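Local coordinates for protein aminofutalosine deaminase (Helicobacter pylori, PDB 7LKK) that deaminates aminofutalosine in the menaquinone pathway as a metal-dependent hydrolase of the amidohydrolase family, holding an iron ion in its active site, at residues Q16-A21 with H52-K57; S388-N393 with L403-H408; D340-F345 with K358-G363; L374-I379 with R384-V389. All coordinates share one frame; numbering follows the deposited sequence.

Interaction 1: residues Q16-A21 with H52-K57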
loop_
_atom_site.group_PDB
_atom_site.type_symbol
_atom_site.label_atom_id
_atom_site.label_comp_id
_atom_site.label_asym_id
_atom_site.label_seq_id
_atom_site.Cartn_x
_atom_site.Cartn_y
_atom_site.Cartn_z
ATOM N N GLN A 16 34.496 -9.308 18.514
ATOM C CA GLN A 16 33.122 -9.333 18.990
ATOM C C GLN A 16 32.698 -7.953 19.477
ATOM O O GLN A 16 33.519 -7.150 19.928
ATOM C CB GLN A 16 32.960 -10.356 20.116
ATOM C CG GLN A 16 33.073 -11.803 19.668
ATOM C CD GLN A 16 32.939 -12.780 20.819
ATOM O OE1 GLN A 16 32.745 -12.379 21.967
ATOM N NE2 GLN A 16 33.044 -14.069 20.520
ATOM N N GLU A 17 31.399 -7.681 19.366
ATOM C CA GLU A 17 30.826 -6.442 19.868
ATOM C C GLU A 17 29.412 -6.723 20.355
ATOM O O GLU A 17 28.868 -7.812 20.157
ATOM C CB GLU A 17 30.832 -5.337 18.801
ATOM C CG GLU A 17 30.166 -5.728 17.498
ATOM C CD GLU A 17 30.165 -4.602 16.478
ATOM O OE1 GLU A 17 29.950 -3.436 16.872
ATOM O OE2 GLU A 17 30.383 -4.885 15.282
ATOM N N ILE A 18 28.823 -5.725 21.008
ATOM C CA ILE A 18 27.477 -5.816 21.560
ATOM C C ILE A 18 26.649 -4.677 20.986
ATOM O O ILE A 18 27.111 -3.532 20.941
ATOM C CB ILE A 18 27.485 -5.756 23.100
ATOM C CG1 ILE A 18 28.465 -6.778 23.679
ATOM C CG2 ILE A 18 26.086 -5.982 23.659
ATOM C CD1 ILE A 18 28.575 -6.729 25.194
ATOM N N ILE A 19 25.436 -4.991 20.536
ATOM C CA ILE A 19 24.461 -3.980 20.149
ATOM C C ILE A 19 23.133 -4.314 20.811
ATOM O O ILE A 19 22.741 -5.483 20.892
ATOM C CB ILE A 19 24.291 -3.863 18.617
ATOM C CG1 ILE A 19 23.887 -5.202 17.998
ATOM C CG2 ILE A 19 25.559 -3.315 17.973
ATOM C CD1 ILE A 19 23.475 -5.093 16.541
ATOM N N GLY A 20 22.446 -3.279 21.301
ATOM C CA GLY A 20 21.158 -3.456 21.924
ATOM C C GLY A 20 20.186 -2.373 21.467
ATOM O O GLY A 20 20.587 -1.362 20.892
ATOM N N ALA A 21 18.911 -2.624 21.732
ATOM C CA ALA A 21 17.868 -1.679 21.361
ATOM C C ALA A 21 16.707 -1.823 22.332
ATOM O O ALA A 21 16.588 -2.825 23.043
ATOM C CB ALA A 21 17.399 -1.893 19.915
ATOM N N HIS A 52 22.094 -4.492 29.508
ATOM C CA HIS A 52 22.911 -4.060 30.637
ATOM C C HIS A 52 23.699 -5.225 31.223
ATOM O O HIS A 52 24.903 -5.110 31.482
ATOM C CB HIS A 52 22.031 -3.413 31.708
ATOM C CG HIS A 52 22.791 -2.944 32.909
ATOM N ND1 HIS A 52 23.692 -1.902 32.858
ATOM C CD2 HIS A 52 22.791 -3.380 34.190
ATOM C CE1 HIS A 52 24.211 -1.712 34.059
ATOM N NE2 HIS A 52 23.681 -2.597 34.885
ATOM N N ASN A 53 23.036 -6.368 31.424
ATOM C CA ASN A 53 23.729 -7.549 31.926
ATOM C C ASN A 53 24.801 -8.021 30.953
ATOM O O ASN A 53 25.830 -8.561 31.375
ATOM C CB ASN A 53 22.729 -8.671 32.198
ATOM C CG ASN A 53 21.881 -8.408 33.425
ATOM O OD1 ASN A 53 22.138 -7.475 34.184
ATOM N ND2 ASN A 53 20.862 -9.236 33.626
ATOM N N LEU A 54 24.577 -7.826 29.651
ATOM C CA LEU A 54 25.572 -8.213 28.659
ATOM C C LEU A 54 26.821 -7.345 28.763
ATOM O O LEU A 54 27.944 -7.837 28.603
ATOM C CB LEU A 54 24.967 -8.114 27.258
ATOM C CG LEU A 54 25.125 -9.289 26.293
ATOM C CD1 LEU A 54 24.922 -10.619 26.994
ATOM C CD2 LEU A 54 24.152 -9.138 25.127
ATOM N N THR A 55 26.643 -6.049 29.036
ATOM C CA THR A 55 27.789 -5.154 29.157
ATOM C C THR A 55 28.575 -5.412 30.436
ATOM O O THR A 55 29.787 -5.173 30.473
ATOM C CB THR A 55 27.329 -3.697 29.111
ATOM O OG1 THR A 55 26.363 -3.469 30.144
ATOM C CG2 THR A 55 26.708 -3.374 27.755
ATOM N N LEU A 56 27.911 -5.888 31.491
ATOM C CA LEU A 56 28.632 -6.269 32.702
ATOM C C LEU A 56 29.394 -7.572 32.499
ATOM O O LEU A 56 30.533 -7.712 32.962
ATOM C CB LEU A 56 27.660 -6.401 33.874
ATOM C CG LEU A 56 26.832 -5.172 34.250
ATOM C CD1 LEU A 56 25.785 -5.542 35.291
ATOM C CD2 LEU A 56 27.724 -4.050 34.756
ATOM N N LYS A 57 28.779 -8.537 31.810
ATOM C CA LYS A 57 29.436 -9.812 31.553
ATOM C C LYS A 57 30.627 -9.655 30.616
ATOM O O LYS A 57 31.613 -10.392 30.741
ATOM C CB LYS A 57 28.423 -10.804 30.978
ATOM C CG LYS A 57 28.964 -12.201 30.728
ATOM C CD LYS A 57 27.846 -13.140 30.301
ATOM C CE LYS A 57 28.350 -14.557 30.097
ATOM N NZ LYS A 57 27.240 -15.494 29.769
#
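Ile-18 on strand 17-21 packs against Leu-54 and Thr-55 on helix 51-57, an apolar strand-to-helix contact in the small beta domain that amidohydrolases build beside their TIM barrel. Both branches of Ile-18 take part. The longer one, with CG1 anti to the carbonyl carbon (chi1 -52°), extends until CD1 rests 3.6 Å from the backbone O of Leu-54, and the same methyl lies 4.3 Å from Thr-55 CA. The shorter branch meets a side chain instead: Ile-18 CG2 is 4.0 Å from Leu-54 CD2, where the two side chains pass at a slant. A beta-branched residue suits this place, since it fits an extended backbone readily and offers two methyl ends to the helix at once. Leu-54, pointing toward the strand, supplies the matching apolar surface. Thr-55 sits at the margin of the contact. Its OG1 turns back into the helix and bonds His-52 O at 2.6 Å, an oxygen that also accepts from Leu-56 N at 3.1 Å, while its methyl CG2 is left on the strand side. The hydroxyl is thus satisfied within the helix, and an apolar group remains beside the buried isoleucine. Ile-18 and Leu-54 both also touch Val-40 on strand 37-41, and Lys-57 bridges to Glu-47 on strand 45-50. Strand 17-21 runs between strand 37-41, antiparallel to it, and strand 62-66, parallel to it; the helix covers one face, while Ile-19 points away from it and packs on Leu-71 of strand 69-80.

Interaction 2: residues S388-N393 with L403-H408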
loop_
_atom_site.group_PDB
_atom_site.type_symbol
_atom_site.label_atom_id
_atom_site.label_comp_id
_atom_site.label_asym_id
_atom_site.label_seq_id
_atom_site.Cartn_x
_atom_site.Cartn_y
_atom_site.Cartn_z
ATOM N N SER A 388 19.682 -5.798 11.484
ATOM C CA SER A 388 19.210 -4.465 11.138
ATOM C C SER A 388 18.816 -3.714 12.401
ATOM O O SER A 388 18.297 -4.307 13.351
ATOM C CB SER A 388 18.008 -4.528 10.190
ATOM O OG SER A 388 18.362 -5.048 8.922
ATOM N N VAL A 389 19.069 -2.407 12.407
ATOM C CA VAL A 389 18.586 -1.504 13.447
ATOM C C VAL A 389 17.798 -0.387 12.776
ATOM O O VAL A 389 18.313 0.285 11.873
ATOM C CB VAL A 389 19.742 -0.929 14.287
ATOM C CG1 VAL A 389 19.214 0.072 15.305
ATOM C CG2 VAL A 389 20.513 -2.048 14.977
ATOM N N PHE A 390 16.552 -0.197 13.209
ATOM C CA PHE A 390 15.681 0.861 12.713
ATOM C C PHE A 390 15.355 1.808 13.858
ATOM O O PHE A 390 14.884 1.368 14.911
ATOM C CB PHE A 390 14.381 0.292 12.130
ATOM C CG PHE A 390 14.554 -0.406 10.807
ATOM C CD1 PHE A 390 14.979 -1.723 10.752
ATOM C CD2 PHE A 390 14.271 0.253 9.621
ATOM C CE1 PHE A 390 15.132 -2.369 9.537
ATOM C CE2 PHE A 390 14.418 -0.385 8.402
ATOM C CZ PHE A 390 14.850 -1.699 8.361
ATOM N N GLY A 391 15.582 3.101 13.647
ATOM C CA GLY A 391 15.370 4.106 14.679
ATOM C C GLY A 391 14.036 4.808 14.508
ATOM O O GLY A 391 13.589 5.060 13.387
ATOM N N PHE A 392 13.402 5.125 15.637
ATOM C CA PHE A 392 12.109 5.790 15.655
ATOM C C PHE A 392 12.129 6.914 16.682
ATOM O O PHE A 392 13.098 7.095 17.423
ATOM C CB PHE A 392 10.977 4.797 15.956
ATOM C CG PHE A 392 10.901 3.653 14.983
ATOM C CD1 PHE A 392 10.303 3.820 13.744
ATOM C CD2 PHE A 392 11.434 2.416 15.303
ATOM C CE1 PHE A 392 10.236 2.773 12.845
ATOM C CE2 PHE A 392 11.369 1.363 14.408
ATOM C CZ PHE A 392 10.768 1.543 13.177
ATOM N N ASN A 393 11.038 7.678 16.721
ATOM C CA ASN A 393 10.897 8.806 17.634
ATOM C C ASN A 393 10.160 8.448 18.919
ATOM O O ASN A 393 9.993 9.314 19.784
ATOM C CB ASN A 393 10.178 9.964 16.936
ATOM C CG ASN A 393 10.803 10.319 15.600
ATOM O OD1 ASN A 393 11.991 10.631 15.520
ATOM N ND2 ASN A 393 10.000 10.280 14.543
ATOM N N LEU A 403 3.587 -4.469 14.611
ATOM C CA LEU A 403 2.747 -3.755 13.654
ATOM C C LEU A 403 3.236 -2.326 13.440
ATOM O O LEU A 403 3.348 -1.865 12.298
ATOM C CB LEU A 403 1.292 -3.766 14.119
ATOM C CG LEU A 403 0.328 -2.873 13.330
ATOM C CD1 LEU A 403 0.295 -3.266 11.860
ATOM C CD2 LEU A 403 -1.067 -2.921 13.933
ATOM N N GLN A 404 3.535 -1.607 14.529
ATOM C CA GLN A 404 4.025 -0.237 14.395
ATOM C C GLN A 404 5.351 -0.197 13.644
ATOM O O GLN A 404 5.608 0.736 12.874
ATOM C CB GLN A 404 4.171 0.419 15.769
ATOM C CG GLN A 404 2.876 0.530 16.560
ATOM C CD GLN A 404 1.935 1.587 16.020
ATOM O OE1 GLN A 404 2.332 2.452 15.238
ATOM N NE2 GLN A 404 0.678 1.524 16.441
ATOM N N PHE A 405 6.209 -1.195 13.867
ATOM C CA PHE A 405 7.451 -1.287 13.106
ATOM C C PHE A 405 7.169 -1.403 11.612
ATOM O O PHE A 405 7.746 -0.670 10.803
ATOM C CB PHE A 405 8.279 -2.481 13.585
ATOM C CG PHE A 405 9.423 -2.826 12.673
ATOM C CD1 PHE A 405 10.628 -2.153 12.772
ATOM C CD2 PHE A 405 9.288 -3.812 11.708
ATOM C CE1 PHE A 405 11.682 -2.463 11.930
ATOM C CE2 PHE A 405 10.338 -4.125 10.865
ATOM C CZ PHE A 405 11.535 -3.449 10.977
ATOM N N LEU A 406 6.290 -2.333 11.229
ATOM C CA LEU A 406 5.975 -2.520 9.815
ATOM C C LEU A 406 5.356 -1.270 9.207
ATOM O O LEU A 406 5.561 -0.987 8.021
ATOM C CB LEU A 406 5.036 -3.716 9.639
ATOM C CG LEU A 406 5.639 -5.096 9.914
ATOM C CD1 LEU A 406 4.588 -6.186 9.760
ATOM C CD2 LEU A 406 6.826 -5.359 8.998
ATOM N N LEU A 407 4.595 -0.511 9.997
ATOM C CA LEU A 407 3.938 0.680 9.476
ATOM C C LEU A 407 4.918 1.832 9.284
ATOM O O LEU A 407 4.792 2.602 8.326
ATOM C CB LEU A 407 2.800 1.104 10.406
ATOM C CG LEU A 407 1.573 0.191 10.445
ATOM C CD1 LEU A 407 0.560 0.707 11.458
ATOM C CD2 LEU A 407 0.942 0.071 9.067
ATOM N N HIS A 408 5.902 1.968 10.177
ATOM C CA HIS A 408 6.742 3.155 10.198
ATOM C C HIS A 408 8.166 2.939 9.699
ATOM O O HIS A 408 8.841 3.925 9.391
ATOM C CB HIS A 408 6.786 3.742 11.617
ATOM C CG HIS A 408 5.440 4.126 12.147
ATOM N ND1 HIS A 408 4.673 5.121 11.579
ATOM C CD2 HIS A 408 4.715 3.639 13.182
ATOM C CE1 HIS A 408 3.537 5.234 12.244
ATOM N NE2 HIS A 408 3.539 4.347 13.224
#
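Phe-405 turns the edge of its ring onto a face of Phe-390 in a T-shaped stack that joins helix 401-408 to strand 387-391 of the amidohydrolase fold. The centroids are 5.2 Å apart and the planes stand at 86°. Phe-405 CE1 makes the closest approach, 3.6 Å from Phe-390 CD1, with CZ beside it toward the rim of the face. The backbone does not aim Phe-405 at the strand; CG anti to the backbone N (chi1 168°) swings the ring over to it. Phe-392, two residues beyond Phe-390 and, like it, pointing toward the helix, brings its own rim to the same ring: its CZ lies 3.7 Å from Phe-405 CD1, and these two side chains cross at about a right angle. Flat, wide side chains suit the gap between strand and helix. Phe-390 and Phe-405 both also reach Leu-72 of strand 69-80, while Leu-403 and Leu-407 face Tyr-93 of the second subunit. The last helical turn closes the contact: Phe-392 CE1 is 3.8 Å from His-408 CB and meets His-408 C in the plane of its ring. The imidazole turns back along the helix, where His-408 NE2 gives Gln-404 OE1 a weak hydrogen bond of 3.0 Å.

Interaction 3: residues D340-F345 with K358-G363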
loop_
_atom_site.group_PDB
_atom_site.type_symbol
_atom_site.label_atom_id
_atom_site.label_comp_id
_atom_site.label_asym_id
_atom_site.label_seq_id
_atom_site.Cartn_x
_atom_site.Cartn_y
_atom_site.Cartn_z
ATOM N N ASP A 340 8.003 -1.694 1.908
ATOM C CA ASP A 340 6.837 -1.326 1.111
ATOM C C ASP A 340 6.001 -2.553 0.770
ATOM O O ASP A 340 4.767 -2.511 0.832
ATOM C CB ASP A 340 7.273 -0.612 -0.170
ATOM C CG ASP A 340 7.788 0.793 0.084
ATOM O OD1 ASP A 340 7.683 1.274 1.229
ATOM O OD2 ASP A 340 8.301 1.417 -0.869
ATOM N N GLU A 341 6.663 -3.659 0.415
ATOM C CA GLU A 341 5.945 -4.886 0.084
ATOM C C GLU A 341 5.187 -5.424 1.289
ATOM O O GLU A 341 4.071 -5.942 1.150
ATOM C CB GLU A 341 6.921 -5.940 -0.441
ATOM C CG GLU A 341 6.262 -7.076 -1.203
ATOM C CD GLU A 341 5.671 -6.622 -2.521
ATOM O OE1 GLU A 341 6.171 -5.628 -3.089
ATOM O OE2 GLU A 341 4.704 -7.257 -2.992
ATOM N N LEU A 342 5.777 -5.317 2.481
ATOM C CA LEU A 342 5.113 -5.809 3.682
ATOM C C LEU A 342 3.877 -4.981 4.012
ATOM O O LEU A 342 2.858 -5.526 4.449
ATOM C CB LEU A 342 6.092 -5.817 4.855
ATOM C CG LEU A 342 7.249 -6.810 4.697
ATOM C CD1 LEU A 342 8.245 -6.685 5.845
ATOM C CD2 LEU A 342 6.721 -8.234 4.581
ATOM N N ARG A 343 3.942 -3.664 3.801
ATOM C CA ARG A 343 2.759 -2.835 4.006
ATOM C C ARG A 343 1.681 -3.149 2.976
ATOM O O ARG A 343 0.488 -3.160 3.304
ATOM C CB ARG A 343 3.136 -1.354 3.963
ATOM C CG ARG A 343 3.811 -0.861 5.237
ATOM C CD ARG A 343 4.090 0.628 5.181
ATOM N NE ARG A 343 5.245 0.941 4.344
ATOM C CZ ARG A 343 6.502 0.955 4.777
ATOM N NH1 ARG A 343 6.776 0.667 6.044
ATOM N NH2 ARG A 343 7.487 1.253 3.940
ATOM N N ALA A 344 2.076 -3.407 1.726
ATOM C CA ALA A 344 1.105 -3.864 0.739
ATOM C C ALA A 344 0.490 -5.189 1.168
ATOM O O ALA A 344 -0.713 -5.414 0.993
ATOM C CB ALA A 344 1.764 -3.997 -0.636
ATOM N N PHE A 345 1.310 -6.068 1.748
ATOM C CA PHE A 345 0.830 -7.346 2.265
ATOM C C PHE A 345 -0.238 -7.140 3.335
ATOM O O PHE A 345 -1.266 -7.829 3.340
ATOM C CB PHE A 345 2.024 -8.135 2.814
ATOM C CG PHE A 345 1.688 -9.507 3.327
ATOM C CD1 PHE A 345 1.475 -10.559 2.452
ATOM C CD2 PHE A 345 1.631 -9.753 4.691
ATOM C CE1 PHE A 345 1.185 -11.830 2.928
ATOM C CE2 PHE A 345 1.340 -11.015 5.172
ATOM C CZ PHE A 345 1.118 -12.055 4.289
ATOM N N LYS A 358 2.446 -10.512 12.443
ATOM C CA LYS A 358 3.390 -11.575 12.776
ATOM C C LYS A 358 3.729 -12.410 11.548
ATOM O O LYS A 358 4.893 -12.766 11.331
ATOM C CB LYS A 358 2.817 -12.469 13.874
ATOM C CG LYS A 358 2.531 -11.765 15.189
ATOM C CD LYS A 358 1.889 -12.729 16.179
ATOM C CE LYS A 358 1.524 -12.031 17.482
ATOM N NZ LYS A 358 0.722 -12.912 18.377
ATOM N N ILE A 359 2.719 -12.732 10.737
ATOM C CA ILE A 359 2.955 -13.481 9.508
ATOM C C ILE A 359 3.847 -12.689 8.563
ATOM O O ILE A 359 4.763 -13.243 7.939
ATOM C CB ILE A 359 1.611 -13.856 8.855
ATOM C CG1 ILE A 359 0.903 -14.919 9.695
ATOM C CG2 ILE A 359 1.807 -14.338 7.425
ATOM C CD1 ILE A 359 -0.508 -15.204 9.260
ATOM N N ALA A 360 3.612 -11.378 8.462
ATOM C CA ALA A 360 4.414 -10.542 7.571
ATOM C C ALA A 360 5.871 -10.505 8.013
ATOM O O ALA A 360 6.786 -10.653 7.193
ATOM C CB ALA A 360 3.829 -9.129 7.518
ATOM N N LEU A 361 6.109 -10.325 9.316
ATOM C CA LEU A 361 7.477 -10.244 9.819
ATOM C C LEU A 361 8.214 -11.566 9.633
ATOM O O LEU A 361 9.350 -11.589 9.146
ATOM C CB LEU A 361 7.475 -9.830 11.291
ATOM C CG LEU A 361 8.841 -9.758 11.980
ATOM C CD1 LEU A 361 9.772 -8.814 11.236
ATOM C CD2 LEU A 361 8.694 -9.330 13.437
ATOM N N LEU A 362 7.590 -12.678 10.033
ATOM C CA LEU A 362 8.212 -13.982 9.826
ATOM C C LEU A 362 8.350 -14.300 8.343
ATOM O O LEU A 362 9.303 -14.978 7.938
ATOM C CB LEU A 362 7.407 -15.074 10.533
ATOM C CG LEU A 362 7.350 -14.985 12.061
ATOM C CD1 LEU A 362 6.620 -16.182 12.652
ATOM C CD2 LEU A 362 8.748 -14.859 12.640
ATOM N N GLY A 363 7.408 -13.830 7.522
ATOM C CA GLY A 363 7.519 -13.993 6.084
ATOM C C GLY A 363 8.700 -13.267 5.478
ATOM O O GLY A 363 9.159 -13.640 4.393
#
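Phe-345 and Leu-342 lie against Ala-360, the close point of an antiparallel pair of consecutive helices, 338-348 and 353-364, that follows strand 323-325 of the TIM barrel. The ring of Phe-345 meets Ala-360 obliquely, with CD2 3.6 Å from Ala-360 CB, and presents its edge to Ile-359, whose CG2 lies 3.9 Å from Phe-345 CZ. This reach depends on the ring standing anti to the backbone N (chi1 -177°), which sends it across to the other helix. On the neighbouring turn Leu-342 CD2 approaches the backbone, 3.6 Å from Ala-360 O. Alanine suits the centre because its short side chain lets the CA atoms of Leu-342 and Ala-360 come within 6.2 Å, with the segment axes 10.0 Å apart at their closest and their directions 149° apart. The larger ring and the branched isoleucine fill the flank.

Further out, Phe-345 and Leu-342 both rest on Val-325 of strand 323-325, and Leu-406 of helix 401-408 touches Leu-342 and Ala-360 together. Glu-341, buried on another side of its helix, is held by Phe-301 N and Asn-333 ND2, while Ala-344 packs on Leu-347 of the second subunit. Arg-343 points away from helix 353-364 and gives NH1 to the carbonyls of Leu-406 and Ala-409 near the end of helix 401-408. Its guanidinium is steadied by a salt bridge one helical turn back, Arg-343 NH2 to Asp-340 OD1 at 2.7 Å, with the carboxylate oxygen in the guanidinium plane.

Interaction 4: residues L374-I379 with R384-V389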
loop_
_atom_site.group_PDB
_atom_site.type_symbol
_atom_site.label_atom_id
_atom_site.label_comp_id
_atom_site.label_asym_id
_atom_site.label_seq_id
_atom_site.Cartn_x
_atom_site.Cartn_y
_atom_site.Cartn_z
ATOM N N LEU A 374 19.509 -20.613 4.146
ATOM C CA LEU A 374 20.439 -19.610 4.648
ATOM C C LEU A 374 20.495 -19.696 6.166
ATOM O O LEU A 374 19.478 -19.992 6.793
ATOM C CB LEU A 374 19.883 -18.223 4.226
ATOM C CG LEU A 374 20.357 -17.486 2.964
ATOM C CD1 LEU A 374 21.638 -16.676 3.052
ATOM C CD2 LEU A 374 20.625 -18.676 1.965
ATOM N N ASN A 375 21.657 -19.414 6.776
ATOM C CA ASN A 375 21.806 -19.540 8.241
ATOM C C ASN A 375 21.573 -18.191 8.927
ATOM O O ASN A 375 22.410 -17.665 9.665
ATOM C CB ASN A 375 23.172 -20.113 8.622
ATOM C CG ASN A 375 23.297 -20.387 10.104
ATOM O OD1 ASN A 375 22.339 -20.790 10.752
ATOM N ND2 ASN A 375 24.498 -20.191 10.644
ATOM N N ASN A 376 20.399 -17.631 8.678
ATOM C CA ASN A 376 20.075 -16.317 9.206
ATOM C C ASN A 376 18.561 -16.224 9.359
ATOM O O ASN A 376 17.878 -17.239 9.524
ATOM C CB ASN A 376 20.666 -15.229 8.292
ATOM C CG ASN A 376 20.149 -15.315 6.860
ATOM O OD1 ASN A 376 19.230 -16.075 6.554
ATOM N ND2 ASN A 376 20.747 -14.527 5.979
ATOM N N GLY A 377 18.044 -14.999 9.325
ATOM C CA GLY A 377 16.628 -14.748 9.462
ATOM C C GLY A 377 16.097 -14.832 10.870
ATOM O O GLY A 377 14.881 -14.719 11.059
ATOM N N GLU A 378 16.961 -15.012 11.866
ATOM C CA GLU A 378 16.511 -15.180 13.239
ATOM C C GLU A 378 17.649 -14.805 14.176
ATOM O O GLU A 378 18.810 -15.118 13.903
ATOM C CB GLU A 378 16.054 -16.624 13.491
ATOM C CG GLU A 378 15.764 -16.961 14.947
ATOM C CD GLU A 378 15.210 -18.363 15.114
ATOM O OE1 GLU A 378 14.804 -18.715 16.240
ATOM O OE2 GLU A 378 15.181 -19.114 14.113
ATOM N N ILE A 379 17.313 -14.132 15.273
ATOM C CA ILE A 379 18.298 -13.756 16.282
ATOM C C ILE A 379 18.433 -14.944 17.227
ATOM O O ILE A 379 17.651 -15.109 18.167
ATOM C CB ILE A 379 17.905 -12.472 17.015
ATOM C CG1 ILE A 379 17.924 -11.292 16.045
ATOM C CG2 ILE A 379 18.858 -12.203 18.171
ATOM C CD1 ILE A 379 17.624 -9.958 16.688
ATOM N N ARG A 384 23.999 -16.457 11.476
ATOM C CA ARG A 384 24.792 -15.361 10.937
ATOM C C ARG A 384 24.415 -14.048 11.612
ATOM O O ARG A 384 23.260 -13.819 11.981
ATOM C CB ARG A 384 24.588 -15.242 9.426
ATOM C CG ARG A 384 25.199 -16.371 8.613
ATOM C CD ARG A 384 24.855 -16.201 7.142
ATOM N NE ARG A 384 24.999 -14.808 6.728
ATOM C CZ ARG A 384 26.095 -14.302 6.171
ATOM N NH1 ARG A 384 27.147 -15.077 5.945
ATOM N NH2 ARG A 384 26.136 -13.022 5.832
ATOM N N ALA A 385 25.411 -13.176 11.773
ATOM C CA ALA A 385 25.195 -11.841 12.327
ATOM C C ALA A 385 24.710 -10.879 11.237
ATOM O O ALA A 385 25.362 -9.896 10.889
ATOM C CB ALA A 385 26.468 -11.333 12.992
ATOM N N ASP A 386 23.545 -11.200 10.681
ATOM C CA ASP A 386 22.862 -10.348 9.710
ATOM C C ASP A 386 21.782 -9.588 10.474
ATOM O O ASP A 386 20.705 -10.122 10.745
ATOM C CB ASP A 386 22.279 -11.177 8.570
ATOM C CG ASP A 386 23.345 -11.921 7.776
ATOM O OD1 ASP A 386 24.522 -11.499 7.794
ATOM O OD2 ASP A 386 23.002 -12.934 7.133
ATOM N N LEU A 387 22.071 -8.337 10.825
ATOM C CA LEU A 387 21.256 -7.606 11.785
ATOM C C LEU A 387 20.930 -6.213 11.272
ATOM O O LEU A 387 21.791 -5.523 10.717
ATOM C CB LEU A 387 21.973 -7.507 13.138
ATOM C CG LEU A 387 22.342 -8.850 13.776
ATOM C CD1 LEU A 387 23.310 -8.665 14.936
ATOM C CD2 LEU A 387 21.090 -9.586 14.228
ATOM N N SER A 388 19.682 -5.798 11.484
ATOM C CA SER A 388 19.210 -4.465 11.138
ATOM C C SER A 388 18.816 -3.714 12.401
ATOM O O SER A 388 18.297 -4.307 13.351
ATOM C CB SER A 388 18.008 -4.528 10.190
ATOM O OG SER A 388 18.362 -5.048 8.922
ATOM N N VAL A 389 19.069 -2.407 12.407
ATOM C CA VAL A 389 18.586 -1.504 13.447
ATOM C C VAL A 389 17.798 -0.387 12.776
ATOM O O VAL A 389 18.313 0.285 11.873
ATOM C CB VAL A 389 19.742 -0.929 14.287
ATOM C CG1 VAL A 389 19.214 0.072 15.305
ATOM C CG2 VAL A 389 20.513 -2.048 14.977
HETATM O O HOH W 1 19.888 -12.560 10.360
HETATM O O HOH W 2 20.516 -14.547 11.939
#
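Arg-384 N donates to Asn-375 O at 2.7 Å, almost straight at 171°, where the two backbone runs lie 45° apart. Two waters extend this link: one accepts from Gly-377 N and donates to Asp-386 O, the other donates to both Glu-378 O and Arg-384 O. Gly-377 takes a positive phi of 77°, readily adopted without a side chain. Inverse gamma turns centred on Asn-375 and Ala-385 bend this loop, which carries the chain from helix 366-371 of the TIM-barrel fold into strand 387-391, paired antiparallel with strands 69-80 and 414-417. Asp-386 is the polar focus. A bend at the third torsion of Arg-384 turns its guanidinium back to grip Asp-386 side-on: NE runs straight to OD2 at 2.8 Å, on the syn side, whereas NH2 reaches OD1 at 3.0 Å, more bent and tilted. Asn-376 ND2 comes to the anti lone pair of OD2, also at 3.0 Å, with that oxygen in its amide plane; the same nitrogen bonds Ser-132 OG. Gly-418 N serves Asp-386 OD1. A carboxylate suits this buried spot because its oxygens can take several donors, and the arginine would largely offset its charge. Beyond, Ile-379 and Leu-387 cross at about a right angle, with Ile-379 CG1 4.0 Å from Leu-387 CD2.

All four contacts lie away from the iron and inhibitor site. Interactions 1, 3 and 4 are buried and interaction 2 partly buried, although interaction 1 is the most peripheral, its centre about 32 Å from the centre of the chain. Interactions 2 and 4 share Ser-388 and Val-389 on strand 387-391: polar bonds and waters secure the loop at its start, aromatic rings its far end. Leu-406 of helix 401-408 ties interaction 2 to interaction 3, the contact nearest the chain's centre; both also touch the second subunit, unlike interactions 1 and 4. Ile-19 CD1 meets Leu-387 CD1 at 3.9 Å, so interactions 1 and 4 join through apolar packing.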